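EreC (Klebsiella pneumoniae, PDB 6XCQ) probably hydrolyses the ester bond of the macrolactone ring in erythromycin and related macrolide antibiotics, giving resistance to them. Local coordinates at residues D277-D282 and L321-M326; H306-Q311 and M406-A411; V315-E320 and A411-N416; Y338-F343 and A420-V425; S348-M353 and T369-I374. The protein carries 1 engineered substitution. All coordinates share one frame; numbering follows the deposited sequence.

Contact 1: residues D277-D282 and L321-M326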
# COMPACT_ATOMS: atom_id res chain seq x y z
N ASP A 277 -17.89 4.22 -0.26
CA ASP A 277 -17.09 5.25 0.41
C ASP A 277 -15.65 4.79 0.64
O ASP A 277 -14.73 5.62 0.62
CB ASP A 277 -17.73 5.66 1.74
CG ASP A 277 -18.56 6.94 1.62
OD1 ASP A 277 -18.68 7.51 0.50
OD2 ASP A 277 -19.09 7.40 2.66
N THR A 278 -15.41 3.48 0.80
CA THR A 278 -14.04 3.03 1.03
C THR A 278 -13.16 3.12 -0.22
O THR A 278 -11.99 2.72 -0.15
CB THR A 278 -14.03 1.60 1.58
OG1 THR A 278 -14.61 0.71 0.62
CG2 THR A 278 -14.83 1.52 2.88
N SER A 279 -13.65 3.65 -1.34
CA SER A 279 -12.79 3.93 -2.48
C SER A 279 -11.91 5.17 -2.28
O SER A 279 -10.99 5.40 -3.06
CB SER A 279 -13.62 4.15 -3.75
OG SER A 279 -14.68 3.22 -3.84
N VAL A 280 -12.18 5.98 -1.25
CA VAL A 280 -11.56 7.30 -1.19
C VAL A 280 -10.07 7.19 -0.91
O VAL A 280 -9.25 7.83 -1.59
CB VAL A 280 -12.28 8.18 -0.15
CG1 VAL A 280 -11.41 9.36 0.24
CG2 VAL A 280 -13.61 8.68 -0.71
N ARG A 281 -9.68 6.39 0.08
CA ARG A 281 -8.25 6.20 0.33
C ARG A 281 -7.54 5.59 -0.88
O ARG A 281 -6.44 6.03 -1.24
CB ARG A 281 -8.03 5.32 1.56
CG ARG A 281 -6.57 5.01 1.80
CD ARG A 281 -6.33 4.03 2.92
NE ARG A 281 -5.11 3.26 2.67
CZ ARG A 281 -5.08 2.00 2.24
NH1 ARG A 281 -6.21 1.33 2.03
NH2 ARG A 281 -3.91 1.40 2.05
N ASP A 282 -8.14 4.58 -1.52
CA ASP A 282 -7.46 3.99 -2.68
C ASP A 282 -7.33 4.96 -3.84
O ASP A 282 -6.41 4.84 -4.65
CB ASP A 282 -8.17 2.74 -3.20
CG ASP A 282 -7.74 1.47 -2.47
OD1 ASP A 282 -7.75 1.46 -1.22
OD2 ASP A 282 -7.33 0.51 -3.15
N LEU A 321 -19.82 -3.41 0.07
CA LEU A 321 -20.49 -4.08 -1.03
C LEU A 321 -19.76 -3.89 -2.35
O LEU A 321 -19.76 -4.79 -3.20
CB LEU A 321 -21.93 -3.58 -1.17
CG LEU A 321 -22.94 -4.12 -0.17
CD1 LEU A 321 -24.33 -3.72 -0.62
CD2 LEU A 321 -22.83 -5.63 -0.07
N THR A 322 -19.13 -2.73 -2.55
CA THR A 322 -18.38 -2.48 -3.76
C THR A 322 -17.50 -1.28 -3.51
O THR A 322 -18.00 -0.22 -3.10
CB THR A 322 -19.31 -2.23 -4.97
OG1 THR A 322 -20.07 -3.40 -5.27
CG2 THR A 322 -18.50 -1.82 -6.20
N ALA A 323 -16.19 -1.42 -3.70
CA ALA A 323 -15.29 -0.28 -3.70
C ALA A 323 -14.43 -0.33 -4.95
O ALA A 323 -14.18 -1.40 -5.53
CB ALA A 323 -14.40 -0.22 -2.47
N VAL A 324 -14.01 0.85 -5.39
CA VAL A 324 -13.11 0.98 -6.52
C VAL A 324 -11.69 0.92 -5.98
O VAL A 324 -11.34 1.74 -5.12
CB VAL A 324 -13.36 2.30 -7.26
CG1 VAL A 324 -12.34 2.50 -8.36
CG2 VAL A 324 -14.77 2.32 -7.82
N PRO A 325 -10.87 -0.05 -6.38
CA PRO A 325 -9.51 -0.14 -5.85
C PRO A 325 -8.57 0.80 -6.58
O PRO A 325 -8.84 1.25 -7.70
CB PRO A 325 -9.12 -1.60 -6.12
CG PRO A 325 -9.92 -1.94 -7.34
CD PRO A 325 -11.19 -1.16 -7.29
N MET A 326 -7.42 1.05 -5.94
CA MET A 326 -6.35 1.82 -6.57
C MET A 326 -6.03 1.30 -7.97
O MET A 326 -5.90 2.07 -8.93
CB MET A 326 -5.10 1.79 -5.69
CG MET A 326 -3.86 2.38 -6.35
SD MET A 326 -2.33 2.01 -5.46
CE MET A 326 -2.19 0.24 -5.69
O HOH W 1 -10.59 4.31 -5.65
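Ser279 and Asp282 face the backbone of Val324-Met326 and take a peptide N-H each. The Val324 N-H points at Ser279 OG over 2.9 Å, and the bond is nearly straight at 170°. Ser279 OG lies beside its own backbone N (chi1 -41°), which turns it toward the 321-326 segment. The same hydroxyl is hydrogen-bonded to the carbonyl oxygen of Gly276. One turn on, Asp282 OD2 accepts from Met326 N at 2.8 Å with an angle of 164°. It uses the lone pair that faces away from OD1. The Met326 N-H lies at the start of helix 326-330, where Pro325 holds the N-cap position.

Beside these bonds the Ala323 methyl packs against two hydroxyls, 3.2 Å from Thr278 OG1 and 3.7 Å from Ser279 OG. Met326 CB lies 3.5 Å from Asp282 O; the end of the side chain then leads away.

A water bridges the two backbones. It donates to Ser279 O at 2.8 Å and to Val324 O at 2.7 Å, so two backbone carbonyls are satisfied by one molecule.

The second shell positions Asp282. Asn309 ND2, from the engineered residue of helix 307-310, also bonds to OD2. Arg281 lies near the other oxygen, OD1, by charge alone, with no N-H aimed at it; its NH2 forms salt bridges with Glu98 and Asp156. Helix 279-295 thus meets the end of strand 320-323 at its first turn. Helix 244-267 packs on Val280, while Met326 lies against Met285 and Ala286 further along helix 279-295.

Contact 2: residues H306-Q311 and M406-A411. Engineered in segment 306-311: Asn309 (natural residue His).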
# COMPACT_ATOMS: atom_id res chain seq x y z
N HIS A 306 -1.90 -4.61 -0.88
CA HIS A 306 -2.76 -5.80 -0.79
C HIS A 306 -3.34 -6.13 -2.17
O HIS A 306 -3.49 -5.24 -3.02
CB HIS A 306 -3.88 -5.53 0.22
CG HIS A 306 -4.55 -6.77 0.75
ND1 HIS A 306 -5.55 -7.41 0.06
CD2 HIS A 306 -4.37 -7.47 1.90
CE1 HIS A 306 -5.97 -8.46 0.76
NE2 HIS A 306 -5.27 -8.51 1.88
N ASN A 307 -3.64 -7.42 -2.40
CA ASN A 307 -4.41 -7.84 -3.58
C ASN A 307 -5.61 -6.93 -3.80
O ASN A 307 -5.89 -6.50 -4.93
CB ASN A 307 -4.92 -9.28 -3.45
CG ASN A 307 -3.83 -10.33 -3.65
OD1 ASN A 307 -2.65 -10.02 -3.84
ND2 ASN A 307 -4.24 -11.60 -3.60
N ASN A 308 -6.36 -6.66 -2.73
CA ASN A 308 -7.57 -5.84 -2.84
C ASN A 308 -7.26 -4.41 -3.31
O ASN A 308 -8.15 -3.76 -3.86
CB ASN A 308 -8.31 -5.78 -1.51
CG ASN A 308 -8.83 -7.14 -1.06
OD1 ASN A 308 -8.63 -8.15 -1.73
ND2 ASN A 308 -9.48 -7.17 0.09
N ASN A 309 -6.05 -3.91 -3.08
CA ASN A 309 -5.74 -2.57 -3.58
C ASN A 309 -5.23 -2.60 -5.02
O ASN A 309 -5.53 -1.69 -5.80
CB ASN A 309 -4.67 -1.87 -2.71
CG ASN A 309 -5.06 -1.76 -1.25
OD1 ASN A 309 -4.41 -2.35 -0.39
ND2 ASN A 309 -6.08 -0.97 -0.96
N LEU A 310 -4.47 -3.63 -5.38
CA LEU A 310 -3.90 -3.72 -6.72
C LEU A 310 -4.92 -4.14 -7.76
O LEU A 310 -4.70 -3.89 -8.96
CB LEU A 310 -2.75 -4.72 -6.73
CG LEU A 310 -1.53 -4.47 -5.84
CD1 LEU A 310 -0.56 -5.62 -6.02
CD2 LEU A 310 -0.85 -3.17 -6.19
N GLN A 311 -6.00 -4.80 -7.34
CA GLN A 311 -7.02 -5.32 -8.25
C GLN A 311 -7.51 -4.23 -9.20
O GLN A 311 -7.61 -3.07 -8.81
CB GLN A 311 -8.19 -5.86 -7.42
CG GLN A 311 -9.24 -6.63 -8.19
CD GLN A 311 -10.19 -7.37 -7.27
OE1 GLN A 311 -9.77 -8.07 -6.33
NE2 GLN A 311 -11.48 -7.23 -7.53
N MET A 406 -11.03 -15.75 -5.54
CA MET A 406 -9.68 -15.92 -5.01
C MET A 406 -9.69 -15.55 -3.53
O MET A 406 -10.42 -14.65 -3.11
CB MET A 406 -8.66 -15.05 -5.77
CG MET A 406 -7.20 -15.24 -5.33
SD MET A 406 -6.05 -14.61 -6.57
CE MET A 406 -6.68 -12.94 -6.76
N ARG A 407 -8.86 -16.25 -2.75
CA ARG A 407 -8.80 -15.97 -1.32
C ARG A 407 -8.36 -14.53 -1.08
O ARG A 407 -7.56 -13.96 -1.82
CB ARG A 407 -7.84 -16.93 -0.64
CG ARG A 407 -8.35 -18.39 -0.65
CD ARG A 407 -7.30 -19.34 -0.15
NE ARG A 407 -7.90 -20.49 0.53
CZ ARG A 407 -7.21 -21.48 1.06
NH1 ARG A 407 -5.88 -21.49 0.97
NH2 ARG A 407 -7.84 -22.46 1.70
N SER A 408 -8.90 -13.94 -0.02
CA SER A 408 -8.49 -12.61 0.39
C SER A 408 -8.73 -12.55 1.89
O SER A 408 -9.87 -12.71 2.33
CB SER A 408 -9.29 -11.54 -0.38
OG SER A 408 -9.04 -10.24 0.11
N GLN A 409 -7.67 -12.37 2.66
CA GLN A 409 -7.73 -12.53 4.13
C GLN A 409 -8.28 -13.94 4.40
O GLN A 409 -7.89 -14.89 3.70
CB GLN A 409 -8.52 -11.40 4.77
CG GLN A 409 -7.89 -10.02 4.60
CD GLN A 409 -6.48 -9.94 5.15
OE1 GLN A 409 -5.56 -9.56 4.44
NE2 GLN A 409 -6.30 -10.26 6.45
N SER A 410 -9.19 -14.11 5.36
CA SER A 410 -9.81 -15.41 5.60
C SER A 410 -11.07 -15.63 4.78
O SER A 410 -11.76 -16.62 4.99
CB SER A 410 -10.13 -15.59 7.09
OG SER A 410 -11.05 -14.62 7.56
N ALA A 411 -11.35 -14.74 3.82
CA ALA A 411 -12.51 -14.88 2.94
C ALA A 411 -12.05 -15.04 1.49
O ALA A 411 -10.96 -15.55 1.25
CB ALA A 411 -13.43 -13.66 3.10
O HOH W 2 -7.19 -11.71 -3.39
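A capping box opens the short helix 307-310, and its His306 also reaches across to Gln409 in the type II' turn of the hairpin formed by strands 405-408 and 411-414. His306 is the N-cap. Its ND1 accepts the Asn308 N-H at 3.0 Å, in the ring plane and nearly straight at 170°. The other half of the box, His306 N to OD1 of the engineered Asn309, is weak.

On the far side of the ring, NE2 donates to Gln409 OE1 at 2.8 Å. The hydrogen bond arrives on a lone pair of OE1 in the amide plane, although the ring and the amide are turned 39° apart. The Gln409 chain bends at chi2 (-57°), bringing OE1 back to the ring edge. OE1 also accepts from the backbone N of His70, and NE2 bonds to Glu352, so both ends of this buried amide are held.

Ser408 OG donates to Asn308 OD1 at 2.8 Å. It also lies near the edge of the His306 ring, 3.6 Å from CE1.

Asn307 ND2 is hydrogen-bonded to the carbonyl of Phe343. It also donates to a water at 3.0 Å, and that water donates to Arg407 O at 2.8 Å.

Contact 3: residues V315-E320 and A411-N416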
# COMPACT_ATOMS: atom_id res chain seq x y z
N VAL A 315 -13.97 -4.22 -6.06
CA VAL A 315 -13.71 -5.16 -4.98
C VAL A 315 -14.94 -5.23 -4.09
O VAL A 315 -15.44 -4.19 -3.63
CB VAL A 315 -12.48 -4.73 -4.17
CG1 VAL A 315 -12.27 -5.66 -2.97
CG2 VAL A 315 -11.22 -4.67 -5.05
N SER A 316 -15.45 -6.43 -3.87
CA SER A 316 -16.46 -6.66 -2.84
C SER A 316 -15.84 -7.49 -1.74
O SER A 316 -15.44 -8.64 -1.97
CB SER A 316 -17.69 -7.37 -3.39
OG SER A 316 -18.53 -7.73 -2.31
N PHE A 317 -15.76 -6.92 -0.54
CA PHE A 317 -15.06 -7.58 0.56
C PHE A 317 -15.55 -7.03 1.90
O PHE A 317 -15.82 -5.83 2.02
CB PHE A 317 -13.55 -7.37 0.42
CG PHE A 317 -12.73 -8.05 1.47
CD1 PHE A 317 -12.38 -9.38 1.33
CD2 PHE A 317 -12.28 -7.36 2.58
CE1 PHE A 317 -11.61 -10.01 2.28
CE2 PHE A 317 -11.51 -7.98 3.54
CZ PHE A 317 -11.18 -9.31 3.39
N SER A 318 -15.64 -7.91 2.90
CA SER A 318 -16.11 -7.58 4.24
C SER A 318 -17.31 -6.63 4.23
O SER A 318 -18.32 -6.90 3.57
CB SER A 318 -14.99 -6.97 5.08
OG SER A 318 -15.27 -7.06 6.47
N GLY A 319 -17.20 -5.52 4.96
CA GLY A 319 -18.26 -4.55 5.10
C GLY A 319 -18.48 -3.62 3.92
O GLY A 319 -19.23 -2.65 4.06
N GLU A 320 -17.87 -3.89 2.77
CA GLU A 320 -17.98 -3.02 1.60
C GLU A 320 -18.60 -3.80 0.46
O GLU A 320 -17.98 -4.72 -0.09
CB GLU A 320 -16.61 -2.47 1.20
CG GLU A 320 -16.65 -1.67 -0.09
CD GLU A 320 -17.41 -0.36 0.06
OE1 GLU A 320 -18.63 -0.34 -0.26
OE2 GLU A 320 -16.79 0.65 0.49
N ALA A 411 -11.35 -14.74 3.82
CA ALA A 411 -12.51 -14.88 2.94
C ALA A 411 -12.05 -15.04 1.49
O ALA A 411 -10.96 -15.55 1.25
CB ALA A 411 -13.43 -13.66 3.10
N SER A 412 -12.90 -14.65 0.54
CA SER A 412 -12.55 -14.58 -0.88
C SER A 412 -13.20 -13.36 -1.53
O SER A 412 -14.17 -12.81 -1.01
CB SER A 412 -12.97 -15.85 -1.66
OG SER A 412 -12.29 -17.01 -1.22
N VAL A 413 -12.65 -12.94 -2.66
CA VAL A 413 -13.30 -11.96 -3.53
C VAL A 413 -13.69 -12.69 -4.81
O VAL A 413 -13.06 -13.68 -5.18
CB VAL A 413 -12.42 -10.73 -3.84
CG1 VAL A 413 -11.94 -10.08 -2.56
CG2 VAL A 413 -11.25 -11.10 -4.73
N GLU A 414 -14.73 -12.21 -5.47
CA GLU A 414 -15.16 -12.76 -6.75
C GLU A 414 -15.15 -11.66 -7.79
O GLU A 414 -15.62 -10.55 -7.54
CB GLU A 414 -16.56 -13.36 -6.65
CG GLU A 414 -17.16 -13.69 -8.02
CD GLU A 414 -18.30 -14.72 -7.96
OE1 GLU A 414 -18.87 -14.91 -6.85
OE2 GLU A 414 -18.61 -15.32 -9.02
N THR A 415 -14.64 -11.98 -8.97
CA THR A 415 -14.48 -10.98 -10.03
C THR A 415 -14.16 -11.73 -11.32
O THR A 415 -14.12 -12.97 -11.35
CB THR A 415 -13.39 -9.97 -9.64
OG1 THR A 415 -13.39 -8.85 -10.55
CG2 THR A 415 -12.05 -10.64 -9.65
N ASN A 416 -13.98 -10.97 -12.39
CA ASN A 416 -13.39 -11.49 -13.62
C ASN A 416 -11.88 -11.40 -13.46
O ASN A 416 -11.31 -10.31 -13.56
CB ASN A 416 -13.85 -10.70 -14.85
CG ASN A 416 -13.27 -11.24 -16.15
OD1 ASN A 416 -12.08 -11.59 -16.25
ND2 ASN A 416 -14.11 -11.30 -17.17
O HOH W 3 -14.39 -8.28 -6.25
O HOH W 4 -15.98 -10.21 -4.11
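Val413 meets Ser316 and Phe317 with one branch of its side chain. Its CB stands 4.1 Å from Ser316 O. From there CG1, placed beside the backbone N of Val413 (chi1 -54°), runs toward the 315-317 strand. It comes within 3.8 Å of the same carbonyl oxygen. It also lies 4.0 Å from Phe317 CD1, with the ring approached obliquely, and makes a longer contact with CG1 of Val315. The other methyl, CG2, points away from this segment toward Gln311.

Phe317 extends the apolar contact along its ring. CG is trans to the backbone N (chi1 -177°), and the ring reaches the 411-414 strand that way. Its CE1 stands 4.2 Å from the methyl of Ala411. Ser408 and Asn308 also touch this ring, so the aromatic group lies between the hairpin and helix 307-310.

The backbones run antiparallel at an angle of 153°, but their axes stay 6.5 Å apart. Two waters bridge the backbones of Ser316 and Glu414. One accepts from Ser316 N and bonds to Glu414 O at 2.9 Å. The other bonds to Ser316 O at 2.7 Å and accepts from Glu414 N at 2.7 Å. The backbone polar groups of Ser316 and Glu414 are thus linked through water, while Val413 and Phe317 pack on the more buried side.

The arrangement is that of two tight beta hairpins set edge to edge. Strands 315-317 and 320-323 make one, and strands 405-408 and 411-414 the other. Each is closed by a type II' turn.

Contact 4: residues Y338-F343 and A420-V425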
# COMPACT_ATOMS: atom_id res chain seq x y z
N TYR A 338 0.34 -0.18 -16.38
CA TYR A 338 0.14 -0.75 -15.05
C TYR A 338 -0.09 -2.25 -15.17
O TYR A 338 -0.88 -2.69 -16.00
CB TYR A 338 -1.05 -0.10 -14.35
CG TYR A 338 -1.40 -0.76 -13.03
CD1 TYR A 338 -0.51 -0.75 -11.97
CD2 TYR A 338 -2.63 -1.38 -12.85
CE1 TYR A 338 -0.84 -1.36 -10.74
CE2 TYR A 338 -2.97 -1.98 -11.64
CZ TYR A 338 -2.07 -1.97 -10.59
OH TYR A 338 -2.40 -2.58 -9.40
N ARG A 339 0.59 -3.02 -14.31
CA ARG A 339 0.36 -4.46 -14.20
C ARG A 339 0.18 -4.83 -12.74
O ARG A 339 0.82 -4.23 -11.86
CB ARG A 339 1.53 -5.27 -14.79
CG ARG A 339 1.99 -4.85 -16.19
CD ARG A 339 1.02 -5.25 -17.30
NE ARG A 339 1.63 -4.88 -18.59
CZ ARG A 339 1.37 -3.77 -19.27
NH1 ARG A 339 0.47 -2.89 -18.83
NH2 ARG A 339 2.01 -3.52 -20.41
N ALA A 340 -0.69 -5.81 -12.47
CA ALA A 340 -1.02 -6.23 -11.10
C ALA A 340 -0.81 -7.74 -10.96
O ALA A 340 -1.44 -8.52 -11.67
CB ALA A 340 -2.47 -5.87 -10.75
N ILE A 341 0.03 -8.14 -10.02
CA ILE A 341 0.27 -9.55 -9.74
C ILE A 341 -0.31 -9.86 -8.36
O ILE A 341 0.19 -9.37 -7.34
CB ILE A 341 1.76 -9.90 -9.83
CG1 ILE A 341 2.35 -9.35 -11.14
CG2 ILE A 341 1.93 -11.42 -9.73
CD1 ILE A 341 3.81 -9.67 -11.36
N ALA A 342 -1.40 -10.62 -8.33
CA ALA A 342 -1.97 -11.09 -7.07
C ALA A 342 -1.15 -12.24 -6.50
O ALA A 342 -0.57 -13.03 -7.24
CB ALA A 342 -3.41 -11.54 -7.26
N PHE A 343 -1.09 -12.32 -5.17
CA PHE A 343 -0.45 -13.42 -4.45
C PHE A 343 -1.53 -14.15 -3.67
O PHE A 343 -2.28 -13.52 -2.92
CB PHE A 343 0.60 -12.95 -3.43
CG PHE A 343 1.88 -12.47 -4.02
CD1 PHE A 343 1.95 -11.93 -5.30
CD2 PHE A 343 3.03 -12.48 -3.24
CE1 PHE A 343 3.16 -11.44 -5.81
CE2 PHE A 343 4.24 -12.00 -3.75
CZ PHE A 343 4.29 -11.48 -5.04
N ALA A 420 -9.06 -8.51 -13.70
CA ALA A 420 -8.70 -8.02 -12.37
C ALA A 420 -7.19 -8.02 -12.15
O ALA A 420 -6.66 -7.09 -11.54
CB ALA A 420 -9.40 -8.86 -11.30
N PHE A 421 -6.50 -9.05 -12.63
CA PHE A 421 -5.06 -9.17 -12.44
C PHE A 421 -4.41 -9.61 -13.75
O PHE A 421 -5.06 -10.23 -14.59
CB PHE A 421 -4.72 -10.17 -11.32
CG PHE A 421 -5.27 -9.76 -9.99
CD1 PHE A 421 -4.60 -8.82 -9.22
CD2 PHE A 421 -6.48 -10.26 -9.55
CE1 PHE A 421 -5.12 -8.42 -7.99
CE2 PHE A 421 -7.00 -9.85 -8.32
CZ PHE A 421 -6.30 -8.92 -7.55
N ASP A 422 -3.12 -9.31 -13.89
CA ASP A 422 -2.36 -9.77 -15.04
C ASP A 422 -1.72 -11.13 -14.81
O ASP A 422 -1.59 -11.90 -15.77
CB ASP A 422 -1.28 -8.76 -15.42
CG ASP A 422 -1.86 -7.43 -15.90
OD1 ASP A 422 -2.21 -7.32 -17.09
OD2 ASP A 422 -1.99 -6.50 -15.07
N ALA A 423 -1.34 -11.45 -13.58
CA ALA A 423 -0.76 -12.75 -13.25
C ALA A 423 -1.11 -13.08 -11.80
O ALA A 423 -1.56 -12.22 -11.05
CB ALA A 423 0.76 -12.77 -13.44
N ILE A 424 -0.91 -14.35 -11.44
CA ILE A 424 -1.15 -14.84 -10.08
C ILE A 424 0.07 -15.62 -9.60
O ILE A 424 0.60 -16.47 -10.32
CB ILE A 424 -2.39 -15.74 -9.96
CG1 ILE A 424 -3.58 -15.21 -10.78
CG2 ILE A 424 -2.77 -15.89 -8.50
CD1 ILE A 424 -4.31 -14.02 -10.15
N VAL A 425 0.47 -15.34 -8.36
CA VAL A 425 1.52 -16.07 -7.65
C VAL A 425 0.85 -16.83 -6.52
O VAL A 425 0.12 -16.23 -5.72
CB VAL A 425 2.59 -15.09 -7.13
CG1 VAL A 425 3.59 -15.76 -6.22
CG2 VAL A 425 3.29 -14.41 -8.29
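Ile341, Ala342 and Phe343 of strand 338-345 pair in parallel register with Ala423, Ile424 and Val425 of strand 423-427 in the central mixed sheet, and the strand axes lie 4.6 Å apart at 30°. Val425 N donates to Ala342 O at 2.8 Å, and Ala342 N donates to Ala423 O. Before this pairing, Ala340 O takes two donors: Asp422 N at 2.9 Å and, weakly, Ala423 N.

Asp422 continues the pairing with its side chain. OD2 accepts the Ala340 N-H at 3.0 Å. It is met on the side away from OD1, slightly out of the carboxylate plane. The same oxygen forms a salt bridge with Lys312.

Phe421 turns its ring toward the 338-343 strand, with CG beside its backbone N (chi1 -61°). The Ala342 methyl sits over the middle of its ring, 3.6 Å from the centroid and 13° off the normal, a CH-pi contact. Ile424 CD1 packs on the same methyl at 3.9 Å, and Met406 covers this face.

On the other face, Val425 lies alongside Phe343. Its CB is over the ring, 4.1 Å from the centroid. Val425 CG2 also touches Ile341 CG2 at 3.6 Å. Helix 73-90 packs on the Phe343 ring.

The side-chain packing is mostly apolar and buried. Asp422, just before its strand, takes a peptide N-H, and Lys312 would help to balance the charge.

Contact 5: residues S348-M353 and T369-I374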
# COMPACT_ATOMS: atom_id res chain seq x y z
N SER A 348 -4.18 -24.08 4.88
CA SER A 348 -5.47 -24.27 5.52
C SER A 348 -5.82 -23.13 6.46
O SER A 348 -6.99 -22.94 6.77
CB SER A 348 -5.51 -25.60 6.29
OG SER A 348 -4.56 -25.58 7.34
N THR A 349 -4.82 -22.37 6.90
CA THR A 349 -5.03 -21.24 7.78
C THR A 349 -4.34 -20.01 7.20
O THR A 349 -3.52 -20.10 6.28
CB THR A 349 -4.47 -21.53 9.19
OG1 THR A 349 -3.06 -21.71 9.10
CG2 THR A 349 -5.10 -22.80 9.79
N VAL A 350 -4.68 -18.86 7.77
CA VAL A 350 -4.13 -17.58 7.32
C VAL A 350 -4.16 -16.63 8.51
O VAL A 350 -5.06 -16.74 9.36
CB VAL A 350 -4.92 -17.06 6.11
CG1 VAL A 350 -6.36 -16.62 6.51
CG2 VAL A 350 -4.20 -15.95 5.41
N PRO A 351 -3.18 -15.73 8.66
CA PRO A 351 -3.30 -14.69 9.68
C PRO A 351 -4.45 -13.76 9.32
O PRO A 351 -4.57 -13.32 8.17
CB PRO A 351 -1.95 -13.96 9.64
CG PRO A 351 -1.05 -14.81 8.81
CD PRO A 351 -1.92 -15.60 7.90
N GLU A 352 -5.29 -13.49 10.29
CA GLU A 352 -6.42 -12.60 10.08
C GLU A 352 -6.37 -11.50 11.13
O GLU A 352 -5.80 -11.68 12.21
CB GLU A 352 -7.74 -13.39 10.17
CG GLU A 352 -9.03 -12.56 9.98
CD GLU A 352 -9.11 -11.88 8.63
OE1 GLU A 352 -8.41 -10.86 8.44
OE2 GLU A 352 -9.88 -12.37 7.76
N MET A 353 -6.94 -10.35 10.79
CA MET A 353 -7.08 -9.27 11.75
C MET A 353 -8.36 -9.45 12.54
O MET A 353 -9.44 -9.63 11.97
CB MET A 353 -7.05 -7.92 11.03
CG MET A 353 -5.66 -7.61 10.48
SD MET A 353 -5.62 -6.17 9.40
CE MET A 353 -6.32 -6.90 7.92
N THR A 369 -6.37 -18.19 11.64
CA THR A 369 -7.75 -18.60 11.48
C THR A 369 -7.87 -19.41 10.19
O THR A 369 -7.04 -19.25 9.28
CB THR A 369 -8.70 -17.39 11.46
OG1 THR A 369 -10.00 -17.79 11.91
CG2 THR A 369 -8.81 -16.79 10.08
N PRO A 370 -8.86 -20.30 10.10
CA PRO A 370 -9.01 -21.11 8.88
C PRO A 370 -9.24 -20.25 7.65
O PRO A 370 -10.04 -19.31 7.67
CB PRO A 370 -10.25 -21.98 9.17
CG PRO A 370 -10.28 -22.08 10.65
CD PRO A 370 -9.79 -20.74 11.15
N ALA A 371 -8.54 -20.57 6.57
CA ALA A 371 -8.74 -19.81 5.34
C ALA A 371 -9.98 -20.32 4.61
O ALA A 371 -10.49 -21.42 4.90
CB ALA A 371 -7.51 -19.88 4.43
N ASP A 372 -10.48 -19.52 3.68
CA ASP A 372 -11.69 -19.87 2.94
C ASP A 372 -11.50 -21.18 2.17
O ASP A 372 -10.42 -21.43 1.61
CB ASP A 372 -12.07 -18.75 1.97
CG ASP A 372 -13.51 -18.85 1.49
OD1 ASP A 372 -14.34 -19.40 2.24
OD2 ASP A 372 -13.81 -18.39 0.36
N ALA A 373 -12.55 -22.00 2.14
CA ALA A 373 -12.51 -23.27 1.41
C ALA A 373 -12.17 -23.06 -0.06
O ALA A 373 -12.66 -22.13 -0.71
CB ALA A 373 -13.85 -24.00 1.53
N ILE A 374 -11.37 -23.96 -0.61
CA ILE A 374 -11.02 -23.91 -2.02
C ILE A 374 -12.12 -24.60 -2.81
O ILE A 374 -12.42 -25.77 -2.57
CB ILE A 374 -9.65 -24.57 -2.26
CG1 ILE A 374 -8.57 -23.76 -1.53
CG2 ILE A 374 -9.36 -24.75 -3.76
CD1 ILE A 374 -7.25 -24.54 -1.31
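The flat groups here are the Pro370 ring and the peptide groups of Ser348, Val350 and Thr369 that bond across the contact. Pro370 turns away from the partner segment overall, though its CB stays 4.2 Å from Ser348 O. Thr369 O receives the Val350 N-H at 2.8 Å. In return, Thr369 N donates to Val350 O at 3.0 Å. Ala371 N donates to Ser348 O at 2.8 Å.

Val350 and Thr369 form a hydrogen-bonded antiparallel pair. Thr349 and Pro370 make the neighbouring non-hydrogen-bonded pair, with their CA atoms 4.1 Å apart. Thr349 CB leans against Thr369 O at 3.4 Å.

Val350 turns CG1 between its backbone N and carbonyl carbon (chi1 69°), where it packs on the Ala371 methyl at 4.0 Å. His345 touches both residues. Glu352 CB packs on Thr369 CG2 at 3.6 Å. The Glu352 chain then bends at chi2, and its carboxylate goes to Ser410 and Gln409 of the adjacent hairpin.

Strands 349-354 and 365-370 thus form a two-stranded antiparallel beta hairpin at the protein surface. The contact lies at the open end of this hairpin, beyond which Ala371 continues the pairing for one bond.

In the fold
Contact 2 lies between the others and touches all four. Its centre is 8 Å from contact 3, with which it shares Ala411 and the 405-414 hairpin. Contact 4 is 11 Å away and is joined through Leu310 O to Tyr338 OH, 2.7 Å. Contact 5, at 12 Å, is tied on by Arg407 NH2 to Asp372 O, 2.8 Å. Contact 1, at 13 Å, meets it where Asp282 OD2 holds ND2 of the engineered Asn309 at 2.9 Å. Contacts 1 and 3 share the 315-323 hairpin. Contact 4 belongs to the central mixed sheet. Contacts 1 and 5 are the furthest apart, with centres 24 Å from each other.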